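Local coordinates for spore germination protein B3 (Bacillus subtilis subsp. subtilis, PDB 3N54), which takes part in the spore's germination response to the mixture of L-asparagine, glucose, fructose and potassium ions, as a membrane lipoprotein of a germinant receptor, at residues S6-A12 and T24-P30; Y163-A169 and G181-R187; P224-E228 and L276-F280. All coordinates share one frame; numbering follows the deposited sequence.

Contact 1: residues S6-A12 and T24-P30; sequences SFARGLA and TYQNLLP
Leu11 sets its CD1 methyl squarely on the Tyr25 ring, 3.6 Å from the ring centroid and 7° off the normal, a CH-pi contact. Its CG stands anti to the backbone N (chi1 174°), and this carries CD1 across to the neighbouring strand. Arg9 reaches the same ring differently. Its chain bends at chi3 and lays the guanidinium within 10° of the ring plane, with NH2 3.5 Å from Tyr25 CE2, though the two side chains cross at a slant. Replacing Tyr25 with an alanine is likely to leave the Leu11 methyl without its ring face and the Arg9 guanidinium without its flat neighbour. On the other face of the hairpin Leu28 covers Gly10. A beta carbon on Gly10 would come tight against Leu28 CD2. At the open end Ser6 OG donates to Leu28 O over 2.9 Å. One water links Ser6 OG to Asn27 ND2, and another joins Phe7 N to Leu28 O. Beyond them Phe7 CD1 rests 3.9 Å from Pro30 CG, the two side chains at about a right angle. The backbones pair antiparallel, with Gly10 N 2.9 Å from Gln26 O and Ala12 N 2.9 Å from Thr24 O. Strands 8-15 and 21-28 form a beta hairpin. Strand 46-55 pairs with the far side of 21-28 and completes a three-stranded antiparallel sheet, and its Lys51 makes a cation-pi contact with Tyr25.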
loop_
_atom_site.group_PDB
_atom_site.type_symbol
_atom_site.label_atom_id
_atom_site.label_comp_id
_atom_site.label_asym_id
_atom_site.label_seq_id
_atom_site.Cartn_x
_atom_site.Cartn_y
_atom_site.Cartn_z
ATOM N N SER A 6 -6.216 0.487 36.268
ATOM C CA SER A 6 -6.209 -0.929 36.606
ATOM C C SER A 6 -4.777 -1.426 36.450
ATOM O O SER A 6 -4.159 -1.189 35.411
ATOM C CB SER A 6 -7.141 -1.709 35.686
ATOM O OG SER A 6 -6.919 -3.105 35.778
ATOM N N PHE A 7 -4.261 -2.112 37.471
ATOM C CA PHE A 7 -2.870 -2.581 37.483
ATOM C C PHE A 7 -2.707 -4.094 37.406
ATOM O O PHE A 7 -1.579 -4.578 37.306
ATOM C CB PHE A 7 -2.168 -2.085 38.749
ATOM C CG PHE A 7 -2.279 -0.607 38.955
ATOM C CD1 PHE A 7 -3.208 -0.085 39.847
ATOM C CD2 PHE A 7 -1.474 0.268 38.239
ATOM C CE1 PHE A 7 -3.324 1.292 40.039
ATOM C CE2 PHE A 7 -1.582 1.645 38.423
ATOM C CZ PHE A 7 -2.513 2.156 39.325
ATOM N N ALA A 8 -3.815 -4.835 37.449
ATOM C CA ALA A 8 -3.779 -6.298 37.419
ATOM C C ALA A 8 -4.805 -6.851 36.433
ATOM O O ALA A 8 -5.857 -6.249 36.216
ATOM C CB ALA A 8 -4.033 -6.854 38.811
ATOM N N ARG A 9 -4.497 -8.008 35.856
ATOM C CA ARG A 9 -5.353 -8.625 34.850
ATOM C C ARG A 9 -5.898 -9.979 35.269
ATOM O O ARG A 9 -5.241 -10.740 35.980
ATOM C CB ARG A 9 -4.596 -8.758 33.522
ATOM C CG ARG A 9 -4.648 -7.489 32.691
ATOM C CD ARG A 9 -3.654 -7.493 31.540
ATOM N NE ARG A 9 -3.855 -8.580 30.580
ATOM C CZ ARG A 9 -3.032 -9.619 30.386
ATOM N NH1 ARG A 9 -1.904 -9.764 31.080
ATOM N NH2 ARG A 9 -3.339 -10.528 29.466
ATOM N N GLY A 10 -7.115 -10.257 34.808
ATOM C CA GLY A 10 -7.786 -11.524 35.037
ATOM C C GLY A 10 -8.334 -12.047 33.724
ATOM O O GLY A 10 -8.317 -11.341 32.716
ATOM N N LEU A 11 -8.844 -13.274 33.741
ATOM C CA LEU A 11 -9.355 -13.913 32.541
ATOM C C LEU A 11 -10.516 -14.848 32.842
ATOM O O LEU A 11 -10.445 -15.657 33.767
ATOM C CB LEU A 11 -8.246 -14.713 31.865
ATOM C CG LEU A 11 -8.626 -15.572 30.654
ATOM C CD1 LEU A 11 -9.186 -14.712 29.515
ATOM C CD2 LEU A 11 -7.422 -16.387 30.189
ATOM N N ALA A 12 -11.575 -14.722 32.041
ATOM C CA ALA A 12 -12.702 -15.633 32.075
ATOM C C ALA A 12 -12.621 -16.498 30.828
ATOM O O ALA A 12 -12.431 -15.972 29.726
ATOM C CB ALA A 12 -14.015 -14.871 32.099
ATOM N N THR A 24 -12.699 -13.800 27.898
ATOM C CA THR A 24 -12.907 -12.393 28.219
ATOM C C THR A 24 -11.855 -11.968 29.232
ATOM O O THR A 24 -11.894 -12.382 30.389
ATOM C CB THR A 24 -14.310 -12.118 28.787
ATOM O OG1 THR A 24 -15.300 -12.705 27.938
ATOM C CG2 THR A 24 -14.567 -10.602 28.888
ATOM N N TYR A 25 -10.896 -11.166 28.783
ATOM C CA TYR A 25 -9.881 -10.629 29.673
ATOM C C TYR A 25 -10.505 -9.544 30.543
ATOM O O TYR A 25 -11.543 -8.978 30.193
ATOM C CB TYR A 25 -8.679 -10.113 28.886
ATOM C CG TYR A 25 -7.839 -11.239 28.331
ATOM C CD1 TYR A 25 -8.230 -11.928 27.187
ATOM C CD2 TYR A 25 -6.670 -11.629 28.969
ATOM C CE1 TYR A 25 -7.469 -12.971 26.686
ATOM C CE2 TYR A 25 -5.899 -12.668 28.476
ATOM C CZ TYR A 25 -6.301 -13.333 27.333
ATOM O OH TYR A 25 -5.528 -14.363 26.850
ATOM N N GLN A 26 -9.883 -9.284 31.686
ATOM C CA GLN A 26 -10.439 -8.385 32.694
ATOM C C GLN A 26 -9.375 -7.457 33.265
ATOM O O GLN A 26 -8.258 -7.880 33.561
ATOM C CB GLN A 26 -11.021 -9.205 33.849
ATOM C CG GLN A 26 -11.985 -10.340 33.440
ATOM C CD GLN A 26 -13.294 -9.831 32.872
ATOM O OE1 GLN A 26 -14.011 -10.555 32.183
ATOM N NE2 GLN A 26 -13.620 -8.586 33.170
ATOM N N ASN A 27 -9.736 -6.189 33.419
ATOM C CA ASN A 27 -8.879 -5.207 34.047
ATOM C C ASN A 27 -9.358 -5.090 35.482
ATOM O O ASN A 27 -10.389 -4.473 35.754
ATOM C CB ASN A 27 -8.962 -3.881 33.294
ATOM C CG ASN A 27 -8.491 -4.004 31.848
ATOM O OD1 ASN A 27 -9.204 -3.632 30.908
ATOM N ND2 ASN A 27 -7.301 -4.546 31.666
ATOM N N LEU A 28 -8.622 -5.709 36.401
ATOM C CA LEU A 28 -9.082 -5.814 37.789
ATOM C C LEU A 28 -9.052 -4.466 38.509
ATOM O O LEU A 28 -8.114 -3.680 38.353
ATOM C CB LEU A 28 -8.263 -6.856 38.560
ATOM C CG LEU A 28 -8.227 -8.261 37.938
ATOM C CD1 LEU A 28 -7.410 -9.189 38.808
ATOM C CD2 LEU A 28 -9.637 -8.819 37.708
ATOM N N LEU A 29 -10.102 -4.219 39.289
ATOM C CA LEU A 29 -10.245 -2.987 40.050
ATOM C C LEU A 29 -9.201 -2.969 41.159
ATOM O O LEU A 29 -9.068 -3.950 41.877
ATOM C CB LEU A 29 -11.652 -2.902 40.644
ATOM C CG LEU A 29 -12.054 -1.595 41.327
ATOM C CD1 LEU A 29 -12.099 -0.452 40.326
ATOM C CD2 LEU A 29 -13.404 -1.753 42.036
ATOM N N PRO A 30 -8.428 -1.877 41.279
ATOM C CA PRO A 30 -7.447 -1.832 42.365
ATOM C C PRO A 30 -8.124 -1.929 43.735
ATOM O O PRO A 30 -9.063 -1.179 44.009
ATOM C CB PRO A 30 -6.775 -0.463 42.185
ATOM C CG PRO A 30 -7.022 -0.084 40.776
ATOM C CD PRO A 30 -8.325 -0.706 40.388
HETATM O O HOH W 1 -5.534 -4.184 33.621
HETATM O O HOH W 2 -5.764 -3.175 39.522
#

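Contact 2: residues Y163-A169 and G181-R187; sequences YSYLIQA and GAGIIKR
Tyr165 carries CG between its backbone N and carbonyl carbon (chi1 58°), which turns the ring over Ile185. Ile185 CB lies 3.9 Å from the ring centroid, a CH-pi contact offset toward the rim. Ile185 CG1 meets Tyr165 CE2 at 3.8 Å. CG2 touches the hydroxyl end of the ring. Further along this face, Ile167 CG2 lies over Gly183, where a beta carbon would be tight. On the opposite face Leu166 and Ile184 lie side by side, CD2 of Leu166 3.8 Å from CG1 of Ile184. Ser164 OG accepts a bond of 2.8 Å from Arg187 N and is also bonded to Thr301. The Arg187 chain folds back at chi2 and chi3. This puts the guanidinium face over Ser164 N, and its NH1 forms a salt bridge with Asp326. At the other end the Gln168 amide turns on its own strand, NE2 donating almost straight to Ala169 O. The antiparallel ladder includes Ile185 N to Tyr165 O at 2.9 Å and Gly183 N to Ile167 O at 2.7 Å. The buried backbone groups in these pairs are satisfied by the strands themselves. Tyr165, Ile167 and Ile185 give one face an apolar character, Leu166 and Ile184 the other. Polar side chains are bonded at both ends: Ser164 and Arg187 at one, the Gln168 amide at the other. The charge of Arg187 is probably balanced by Asp326.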
loop_
_atom_site.group_PDB
_atom_site.type_symbol
_atom_site.label_atom_id
_atom_site.label_comp_id
_atom_site.label_asym_id
_atom_site.label_seq_id
_atom_site.Cartn_x
_atom_site.Cartn_y
_atom_site.Cartn_z
ATOM N N TYR A 163 9.374 7.872 5.587
ATOM C CA TYR A 163 8.992 7.816 4.177
ATOM C C TYR A 163 7.506 7.617 4.006
ATOM O O TYR A 163 6.885 6.882 4.770
ATOM C CB TYR A 163 9.702 6.674 3.457
ATOM C CG TYR A 163 11.143 6.956 3.147
ATOM C CD1 TYR A 163 11.507 7.626 1.981
ATOM C CD2 TYR A 163 12.144 6.566 4.018
ATOM C CE1 TYR A 163 12.835 7.892 1.695
ATOM C CE2 TYR A 163 13.463 6.824 3.741
ATOM C CZ TYR A 163 13.807 7.486 2.579
ATOM O OH TYR A 163 15.127 7.737 2.309
ATOM N N SER A 164 6.944 8.308 3.016
ATOM C CA SER A 164 5.611 8.013 2.532
ATOM C C SER A 164 5.791 6.872 1.541
ATOM O O SER A 164 6.845 6.744 0.919
ATOM C CB SER A 164 4.969 9.218 1.853
ATOM O OG SER A 164 4.649 10.237 2.785
ATOM N N TYR A 165 4.776 6.033 1.392
ATOM C CA TYR A 165 4.879 4.882 0.498
ATOM C C TYR A 165 3.517 4.336 0.105
ATOM O O TYR A 165 2.487 4.719 0.670
ATOM C CB TYR A 165 5.713 3.769 1.152
ATOM C CG TYR A 165 5.172 3.288 2.474
ATOM C CD1 TYR A 165 5.490 3.948 3.654
ATOM C CD2 TYR A 165 4.342 2.173 2.548
ATOM C CE1 TYR A 165 4.996 3.511 4.875
ATOM C CE2 TYR A 165 3.838 1.730 3.764
ATOM C CZ TYR A 165 4.171 2.401 4.923
ATOM O OH TYR A 165 3.680 1.970 6.135
ATOM N N LEU A 166 3.528 3.441 -0.877
ATOM C CA LEU A 166 2.316 2.813 -1.352
ATOM C C LEU A 166 2.211 1.387 -0.816
ATOM O O LEU A 166 3.210 0.729 -0.554
ATOM C CB LEU A 166 2.279 2.803 -2.880
ATOM C CG LEU A 166 2.300 4.155 -3.606
ATOM C CD1 LEU A 166 2.362 3.952 -5.121
ATOM C CD2 LEU A 166 1.102 5.025 -3.227
ATOM N N ILE A 167 0.978 0.932 -0.667
ATOM C CA ILE A 167 0.663 -0.413 -0.245
ATOM C C ILE A 167 -0.431 -0.941 -1.178
ATOM O O ILE A 167 -1.421 -0.254 -1.404
ATOM C CB ILE A 167 0.188 -0.409 1.211
ATOM C CG1 ILE A 167 -0.249 -1.805 1.656
ATOM C CG2 ILE A 167 -0.952 0.570 1.383
ATOM C CD1 ILE A 167 -0.578 -1.881 3.148
ATOM N N GLN A 168 -0.248 -2.141 -1.725
ATOM C CA GLN A 168 -1.242 -2.755 -2.607
ATOM C C GLN A 168 -2.610 -2.788 -1.944
ATOM O O GLN A 168 -2.723 -3.200 -0.801
ATOM C CB GLN A 168 -0.854 -4.193 -2.965
ATOM C CG GLN A 168 -1.880 -4.917 -3.845
ATOM C CD GLN A 168 -1.993 -4.308 -5.225
ATOM O OE1 GLN A 168 -1.008 -4.243 -5.957
ATOM N NE2 GLN A 168 -3.200 -3.877 -5.601
ATOM N N ALA A 169 -3.643 -2.371 -2.670
ATOM C CA ALA A 169 -5.003 -2.394 -2.145
ATOM C C ALA A 169 -5.791 -3.558 -2.734
ATOM O O ALA A 169 -5.529 -3.981 -3.860
ATOM C CB ALA A 169 -5.703 -1.079 -2.432
ATOM N N GLY A 181 -5.653 -1.136 -7.111
ATOM C CA GLY A 181 -4.806 0.030 -6.907
ATOM C C GLY A 181 -3.955 -0.033 -5.650
ATOM O O GLY A 181 -3.508 -1.103 -5.248
ATOM N N ALA A 182 -3.746 1.123 -5.029
ATOM C CA ALA A 182 -2.836 1.237 -3.902
ATOM C C ALA A 182 -3.277 2.271 -2.869
ATOM O O ALA A 182 -3.850 3.294 -3.210
ATOM C CB ALA A 182 -1.446 1.596 -4.414
ATOM N N GLY A 183 -2.991 1.991 -1.602
ATOM C CA GLY A 183 -3.223 2.949 -0.536
ATOM C C GLY A 183 -1.997 3.829 -0.457
ATOM O O GLY A 183 -0.899 3.389 -0.795
ATOM N N ILE A 184 -2.183 5.073 -0.026
ATOM C CA ILE A 184 -1.086 6.016 0.133
ATOM C C ILE A 184 -0.881 6.273 1.618
ATOM O O ILE A 184 -1.749 6.849 2.264
ATOM C CB ILE A 184 -1.378 7.359 -0.573
ATOM C CG1 ILE A 184 -1.773 7.140 -2.036
ATOM C CG2 ILE A 184 -0.168 8.281 -0.487
ATOM C CD1 ILE A 184 -2.405 8.368 -2.681
ATOM N N ILE A 185 0.256 5.836 2.155
ATOM C CA ILE A 185 0.584 6.029 3.562
ATOM C C ILE A 185 1.514 7.228 3.682
ATOM O O ILE A 185 2.578 7.264 3.065
ATOM C CB ILE A 185 1.273 4.781 4.186
ATOM C CG1 ILE A 185 0.496 3.497 3.864
ATOM C CG2 ILE A 185 1.417 4.945 5.687
ATOM C CD1 ILE A 185 -0.954 3.520 4.305
ATOM N N LYS A 186 1.107 8.219 4.467
ATOM C CA LYS A 186 1.879 9.447 4.592
ATOM C C LYS A 186 2.898 9.358 5.724
ATOM O O LYS A 186 2.638 8.755 6.763
ATOM C CB LYS A 186 0.950 10.636 4.815
ATOM C CG LYS A 186 1.646 11.994 4.741
ATOM C CD LYS A 186 0.625 13.092 4.616
ATOM C CE LYS A 186 1.248 14.454 4.378
ATOM N NZ LYS A 186 0.201 15.368 3.788
ATOM N N ARG A 187 4.053 9.977 5.502
ATOM C CA ARG A 187 5.149 9.988 6.468
ATOM C C ARG A 187 4.735 10.699 7.746
ATOM O O ARG A 187 3.787 11.487 7.749
ATOM C CB ARG A 187 6.379 10.667 5.861
ATOM C CG ARG A 187 6.301 12.202 5.748
ATOM C CD ARG A 187 6.754 12.697 4.370
ATOM N NE ARG A 187 7.939 11.989 3.892
ATOM C CZ ARG A 187 8.242 11.770 2.611
ATOM N NH1 ARG A 187 7.458 12.194 1.629
ATOM N NH2 ARG A 187 9.344 11.092 2.314
HETATM O O HOH W 3 -4.179 -2.888 -8.809
#

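Contact 3: residues P224-E228 and L276-F280; sequences PITFE and LENIF
Strand 224-228 and helix 276-280 run nearly crosswise, with 78° between their directions and 9.8 Å between their axes at closest approach. The backbones stay well apart, and no hydrogen bond passes between the two segments. The nearest CA atoms are those of Phe227 and Phe280, 7.4 Å apart. Side chains fill the space between. Ile225 and Phe227, two residues apart on the strand, both direct their CB atoms toward the helix, and Leu276 and Phe280, one helical turn apart, direct theirs toward the strand. The Phe280 ring is the main surface on the helix side. Phe227 CB sits over the centre of that ring, 3.5 Å from its centroid and 6° off the normal, a CH-pi contact. The Phe227 ring itself then leads away, because CG stands anti to the backbone N (chi1 180°). The two rings meet obliquely, their centroids 5.3 Å apart. Ile225 adds a second apolar patch. Its CG1 branch lies between the backbone N and the carbonyl carbon, and CD1 extends from there to the helix. That methyl comes within 3.4 Å of Leu276 CD2, which is tight for two carbons. It also lies 3.8 Å from Phe280 CZ, and more loosely near Ile279 CG2. Around this core Phe227 meets the ring of Phe340, Phe280 touches Thr218 and Leu276 packs on Leu257. Strand 223-240 pairs with 215-220 on one side and with 245-258 on the other. This is helix-on-sheet packing, with the long helix 271-299 laid across one face of a mixed four-stranded sheet in the C-terminal part of the chain, in a fold described as novel. A buried apolar and aromatic interface holds it.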
loop_
_atom_site.group_PDB
_atom_site.type_symbol
_atom_site.label_atom_id
_atom_site.label_comp_id
_atom_site.label_asym_id
_atom_site.label_seq_id
_atom_site.Cartn_x
_atom_site.Cartn_y
_atom_site.Cartn_z
ATOM N N PRO A 224 -9.775 0.474 -31.576
ATOM C CA PRO A 224 -8.997 -0.008 -30.436
ATOM C C PRO A 224 -7.567 -0.418 -30.785
ATOM O O PRO A 224 -7.341 -1.125 -31.764
ATOM C CB PRO A 224 -9.791 -1.230 -29.963
ATOM C CG PRO A 224 -11.173 -0.946 -30.357
ATOM C CD PRO A 224 -11.087 -0.194 -31.653
ATOM N N ILE A 225 -6.615 0.058 -29.993
ATOM C CA ILE A 225 -5.224 -0.361 -30.108
ATOM C C ILE A 225 -4.692 -0.598 -28.701
ATOM O O ILE A 225 -5.031 0.140 -27.774
ATOM C CB ILE A 225 -4.346 0.658 -30.876
ATOM C CG1 ILE A 225 -4.441 2.059 -30.262
ATOM C CG2 ILE A 225 -4.755 0.703 -32.346
ATOM C CD1 ILE A 225 -3.526 3.073 -30.921
ATOM N N THR A 226 -3.892 -1.645 -28.541
ATOM C CA THR A 226 -3.328 -1.990 -27.238
ATOM C C THR A 226 -1.825 -2.188 -27.348
ATOM O O THR A 226 -1.333 -2.752 -28.327
ATOM C CB THR A 226 -3.978 -3.258 -26.656
ATOM O OG1 THR A 226 -5.373 -3.023 -26.440
ATOM C CG2 THR A 226 -3.349 -3.627 -25.338
ATOM N N PHE A 227 -1.110 -1.700 -26.337
ATOM C CA PHE A 227 0.336 -1.801 -26.258
ATOM C C PHE A 227 0.706 -2.583 -24.998
ATOM O O PHE A 227 0.525 -2.088 -23.887
ATOM C CB PHE A 227 0.948 -0.400 -26.229
ATOM C CG PHE A 227 2.448 -0.388 -26.139
ATOM C CD1 PHE A 227 3.225 -0.506 -27.279
ATOM C CD2 PHE A 227 3.083 -0.239 -24.912
ATOM C CE1 PHE A 227 4.611 -0.487 -27.200
ATOM C CE2 PHE A 227 4.465 -0.218 -24.828
ATOM C CZ PHE A 227 5.230 -0.341 -25.975
ATOM N N GLU A 228 1.203 -3.806 -25.179
ATOM C CA GLU A 228 1.589 -4.670 -24.065
ATOM C C GLU A 228 3.082 -4.526 -23.787
ATOM O O GLU A 228 3.905 -4.709 -24.684
ATOM C CB GLU A 228 1.258 -6.136 -24.368
ATOM C CG GLU A 228 1.453 -7.069 -23.166
ATOM C CD GLU A 228 1.267 -8.546 -23.498
ATOM O OE1 GLU A 228 1.351 -8.926 -24.686
ATOM O OE2 GLU A 228 1.059 -9.336 -22.552
ATOM N N LEU A 276 1.507 5.421 -34.026
ATOM C CA LEU A 276 0.870 4.707 -32.911
ATOM C C LEU A 276 1.671 4.865 -31.622
ATOM O O LEU A 276 1.100 5.035 -30.542
ATOM C CB LEU A 276 0.697 3.218 -33.225
ATOM C CG LEU A 276 -0.388 2.836 -34.231
ATOM C CD1 LEU A 276 -0.411 1.335 -34.423
ATOM C CD2 LEU A 276 -1.745 3.321 -33.772
ATOM N N GLU A 277 2.993 4.799 -31.743
ATOM C CA GLU A 277 3.890 5.018 -30.615
ATOM C C GLU A 277 3.622 6.366 -29.966
ATOM O O GLU A 277 3.569 6.471 -28.739
ATOM C CB GLU A 277 5.349 4.938 -31.068
ATOM C CG GLU A 277 5.794 3.523 -31.363
ATOM C CD GLU A 277 7.107 3.430 -32.121
ATOM O OE1 GLU A 277 7.696 4.474 -32.474
ATOM O OE2 GLU A 277 7.544 2.289 -32.370
ATOM N N ASN A 278 3.445 7.389 -30.798
ATOM C CA ASN A 278 3.168 8.735 -30.319
ATOM C C ASN A 278 1.859 8.791 -29.529
ATOM O O ASN A 278 1.778 9.479 -28.513
ATOM C CB ASN A 278 3.116 9.729 -31.486
ATOM C CG ASN A 278 3.259 11.171 -31.031
ATOM O OD1 ASN A 278 4.247 11.534 -30.390
ATOM N ND2 ASN A 278 2.281 12.000 -31.365
ATOM N N ILE A 279 0.848 8.059 -29.999
ATOM C CA ILE A 279 -0.452 8.011 -29.327
ATOM C C ILE A 279 -0.317 7.396 -27.933
ATOM O O ILE A 279 -0.837 7.943 -26.962
ATOM C CB ILE A 279 -1.495 7.218 -30.143
ATOM C CG1 ILE A 279 -1.805 7.937 -31.456
ATOM C CG2 ILE A 279 -2.780 7.049 -29.351
ATOM C CD1 ILE A 279 -2.798 7.209 -32.333
ATOM N N PHE A 280 0.384 6.268 -27.839
ATOM C CA PHE A 280 0.604 5.606 -26.554
ATOM C C PHE A 280 1.441 6.479 -25.620
ATOM O O PHE A 280 1.147 6.583 -24.433
ATOM C CB PHE A 280 1.314 4.261 -26.735
ATOM C CG PHE A 280 0.514 3.231 -27.486
ATOM C CD1 PHE A 280 -0.734 2.831 -27.030
ATOM C CD2 PHE A 280 1.036 2.619 -28.618
ATOM C CE1 PHE A 280 -1.464 1.868 -27.711
ATOM C CE2 PHE A 280 0.314 1.652 -29.301
ATOM C CZ PHE A 280 -0.940 1.277 -28.848
#

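How the contacts relate
The three contacts follow one another along the chain and belong to three separate sheets. Contact 1 lies at the surface, its centre about 37 Å from the centre of the chain. Contact 2 is buried close to that centre, about 4 Å away. Contact 3 lies on the opposite side of the chain's centre from contact 1, and their centres are about 65 Å apart. Contact 2 stands between them, with nearest atoms about 27 Å from contact 1 and about 17 Å from contact 3. None of the three touches another. Two are antiparallel hairpin pairings, tied by backbone bonds, whereas contact 3 joins helix to sheet by apolar packing, with no hydrogen bond across it.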